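Long-range contact in transcriptional regulator nlh2 (Aquifex aeolicus, PDB 4G3V), which probably regulates sigma54-dependent transcription, its GAF domain, captured here in an inactive state, acting as the likely regulatory module: residues Y61-N66 with T103-L108. Sequence-based numbering, arbitrary orientation.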
ATOM      1  N   TYR A  61      18.632   9.706  -0.928  1.00 37.63           N
ATOM      2  CA  TYR A  61      18.982   9.455  -2.316  1.00 37.75           C
ATOM      3  C   TYR A  61      19.089  10.775  -3.061  1.00 36.89           C
ATOM      4  O   TYR A  61      18.269  11.673  -2.861  1.00 39.67           O
ATOM      5  CB  TYR A  61      17.935   8.559  -2.978  1.00 38.52           C
ATOM      6  CG  TYR A  61      18.312   8.156  -4.384  1.00 41.30           C
ATOM      7  CD1 TYR A  61      17.980   8.962  -5.464  1.00 44.15           C
ATOM      8  CD2 TYR A  61      19.002   6.979  -4.632  1.00 43.67           C
ATOM      9  CE1 TYR A  61      18.321   8.613  -6.746  1.00 46.93           C
ATOM     10  CE2 TYR A  61      19.358   6.620  -5.926  1.00 45.86           C
ATOM     11  CZ  TYR A  61      19.011   7.445  -6.978  1.00 47.71           C
ATOM     12  OH  TYR A  61      19.345   7.116  -8.274  1.00 51.90           O
ATOM     13  N   GLY A  62      20.099  10.888  -3.925  1.00 38.60           N
ATOM     14  CA  GLY A  62      20.345  12.119  -4.651  1.00 40.71           C
ATOM     15  C   GLY A  62      21.036  13.194  -3.827  1.00 45.45           C
ATOM     16  O   GLY A  62      22.035  12.954  -3.162  1.00 47.13           O
ATOM     17  N   TYR A  63      20.474  14.395  -3.860  1.00 50.77           N
ATOM     18  CA  TYR A  63      21.074  15.557  -3.216  1.00 54.80           C
ATOM     19  C   TYR A  63      21.271  15.354  -1.718  1.00 53.94           C
ATOM     20  O   TYR A  63      22.208  15.892  -1.134  1.00 54.68           O
ATOM     21  CB  TYR A  63      20.208  16.800  -3.450  1.00 61.86           C
ATOM     22  CG  TYR A  63      20.759  18.030  -2.771  1.00 68.00           C
ATOM     23  CD1 TYR A  63      21.730  18.812  -3.389  1.00 71.47           C
ATOM     24  CD2 TYR A  63      20.326  18.399  -1.506  1.00 69.41           C
ATOM     25  CE1 TYR A  63      22.246  19.934  -2.767  1.00 73.49           C
ATOM     26  CE2 TYR A  63      20.836  19.518  -0.876  1.00 72.84           C
ATOM     27  CZ  TYR A  63      21.796  20.282  -1.513  1.00 75.22           C
ATOM     28  OH  TYR A  63      22.315  21.399  -0.895  1.00 78.04           O
ATOM     29  N   PHE A  64      20.389  14.581  -1.097  1.00 49.41           N
ATOM     30  CA  PHE A  64      20.454  14.368   0.347  1.00 46.46           C
ATOM     31  C   PHE A  64      21.542  13.388   0.788  1.00 48.37           C
ATOM     32  O   PHE A  64      21.772  13.206   1.987  1.00 48.88           O
ATOM     33  CB  PHE A  64      19.099  13.898   0.841  1.00 43.83           C
ATOM     34  CG  PHE A  64      18.037  14.926   0.668  1.00 44.21           C
ATOM     35  CD1 PHE A  64      17.821  15.876   1.645  1.00 46.76           C
ATOM     36  CD2 PHE A  64      17.277  14.963  -0.482  1.00 43.51           C
ATOM     37  CE1 PHE A  64      16.857  16.839   1.487  1.00 46.65           C
ATOM     38  CE2 PHE A  64      16.304  15.923  -0.645  1.00 46.16           C
ATOM     39  CZ  PHE A  64      16.094  16.864   0.339  1.00 46.83           C
ATOM     40  N   LEU A  65      22.210  12.757  -0.167  1.00 48.93           N
ATOM     41  CA  LEU A  65      23.270  11.830   0.185  1.00 50.13           C
ATOM     42  C   LEU A  65      24.296  12.524   1.081  1.00 54.17           C
ATOM     43  O   LEU A  65      24.701  13.657   0.808  1.00 54.98           O
ATOM     44  CB  LEU A  65      23.958  11.306  -1.066  1.00 49.21           C
ATOM     45  CG  LEU A  65      24.888  10.118  -0.813  1.00 51.27           C
ATOM     46  CD1 LEU A  65      24.082   8.892  -0.400  1.00 52.32           C
ATOM     47  CD2 LEU A  65      25.703   9.833  -2.052  1.00 50.63           C
ATOM     48  N   ASN A  66      24.698  11.843   2.152  1.00 56.21           N
ATOM     49  CA  ASN A  66      25.732  12.343   3.063  1.00 58.33           C
ATOM     50  C   ASN A  66      25.381  13.684   3.695  1.00 61.47           C
ATOM     51  O   ASN A  66      26.240  14.554   3.846  1.00 64.51           O
ATOM     52  CB  ASN A  66      27.085  12.450   2.346  1.00 57.82           C
ATOM     53  CG  ASN A  66      27.633  11.096   1.931  1.00 59.69           C
ATOM     54  OD1 ASN A  66      27.513  10.113   2.664  1.00 61.47           O
ATOM     55  ND2 ASN A  66      28.227  11.037   0.747  1.00 59.29           N
ATOM     56  N   THR A 103      17.997  21.713   3.924  1.00 80.48           N
ATOM     57  CA  THR A 103      19.140  21.131   3.236  1.00 80.68           C
ATOM     58  C   THR A 103      19.655  22.005   2.105  1.00 79.08           C
ATOM     59  O   THR A 103      20.552  21.603   1.366  1.00 80.03           O
ATOM     60  CB  THR A 103      18.761  19.777   2.641  1.00 83.65           C
ATOM     61  OG1 THR A 103      17.577  19.928   1.839  1.00 84.28           O
ATOM     62  CG2 THR A 103      18.505  18.781   3.756  1.00 84.32           C
ATOM     63  N   GLY A 104      19.083  23.193   1.955  1.00 75.84           N
ATOM     64  CA  GLY A 104      19.502  24.092   0.897  1.00 71.52           C
ATOM     65  C   GLY A 104      19.296  23.495  -0.486  1.00 64.71           C
ATOM     66  O   GLY A 104      19.811  24.030  -1.467  1.00 63.00           O
ATOM     67  N   ILE A 105      18.531  22.402  -0.572  1.00 60.43           N
ATOM     68  CA  ILE A 105      18.243  21.787  -1.863  1.00 55.53           C
ATOM     69  C   ILE A 105      17.516  22.782  -2.745  1.00 54.88           C
ATOM     70  O   ILE A 105      17.570  22.689  -3.968  1.00 52.55           O
ATOM     71  CB  ILE A 105      17.398  20.500  -1.744  1.00 53.20           C
ATOM     72  CG1 ILE A 105      17.150  19.901  -3.132  1.00 50.89           C
ATOM     73  CG2 ILE A 105      16.063  20.778  -1.057  1.00 53.17           C
ATOM     74  CD1 ILE A 105      16.366  18.595  -3.107  1.00 50.01           C
ATOM     75  N   GLY A 106      16.837  23.739  -2.118  1.00 54.88           N
ATOM     76  CA  GLY A 106      16.083  24.740  -2.847  1.00 56.96           C
ATOM     77  C   GLY A 106      16.758  25.251  -4.108  1.00 57.98           C
ATOM     78  O   GLY A 106      16.156  25.262  -5.180  1.00 57.97           O
ATOM     79  N   ARG A 107      18.011  25.677  -3.986  1.00 61.03           N
ATOM     80  CA  ARG A 107      18.714  26.305  -5.103  1.00 63.09           C
ATOM     81  C   ARG A 107      18.963  25.330  -6.249  1.00 63.14           C
ATOM     82  O   ARG A 107      19.260  25.745  -7.366  1.00 64.19           O
ATOM     83  CB  ARG A 107      20.045  26.876  -4.630  1.00 65.32           C
ATOM     84  CG  ARG A 107      21.065  25.819  -4.275  1.00 67.91           C
ATOM     85  CD  ARG A 107      22.382  26.449  -3.843  1.00 72.06           C
ATOM     86  NE  ARG A 107      23.518  25.705  -4.369  1.00 75.25           N
ATOM     87  CZ  ARG A 107      23.871  24.497  -3.944  1.00 76.88           C
ATOM     88  NH1 ARG A 107      23.171  23.894  -2.985  1.00 78.93           N
ATOM     89  NH2 ARG A 107      24.915  23.887  -4.479  1.00 74.32           N
ATOM     90  N   LEU A 108      18.852  24.037  -5.959  1.00 63.79           N
ATOM     91  CA  LEU A 108      19.037  22.995  -6.966  1.00 65.20           C
ATOM     92  C   LEU A 108      17.720  22.605  -7.643  1.00 62.43           C
ATOM     93  O   LEU A 108      17.725  22.024  -8.731  1.00 60.24           O
ATOM     94  CB  LEU A 108      19.675  21.755  -6.332  1.00 69.10           C
ATOM     95  CG  LEU A 108      19.869  20.573  -7.284  1.00 75.07           C
ATOM     96  CD1 LEU A 108      20.746  20.970  -8.480  1.00 75.66           C
ATOM     97  CD2 LEU A 108      20.465  19.379  -6.548  1.00 77.39           C
TER
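Beyond strand 54-61, a turn closed by the backbone hydrogen bond from Leu65 N to Gly62 O (3.0 Å) sends the chain toward strand 70-72. Gly62 takes a positive phi of 78°, readily adopted by glycine, just ahead of the residue with the largest share of the contact. Tyr63 holds CG anti to its backbone N (chi1 178°) and thrusts its ring into the curve of loop 103-108. Its hydroxyl donates to Thr103 O at 2.9 Å, nearly along the C=O axis and in the ring plane. Arg107 NH1 adds a weak hydrogen bond to the same OH, with the guanidinium edge-on and its plane turned 61° from the ring. Ile105 CA lies over one ring face in a CH-pi contact, 4.0 Å from the centroid, while Leu108 CD2 comes obliquely to Tyr63 CD1 at 3.4 Å. Two connections of the antiparallel GAF sheet thus meet beside strand 44-51, whose His44 accepts the Tyr63 N-H at ND1 and touches Phe64, Ile105 and Leu108. A leucine in place of Tyr63 would lose both hydroxyl bonds and would probably leave the 103-108 loop less firmly fixed. Phe64, buried and edge-to-face with Phe46, crosses Thr103 and Ile105 at about a right angle: its CE1 approaches Thr103 OG1 obliquely at 3.2 Å, and on the far side of the ring tip CE2 packs against Ile105 CD1 at 3.6 Å.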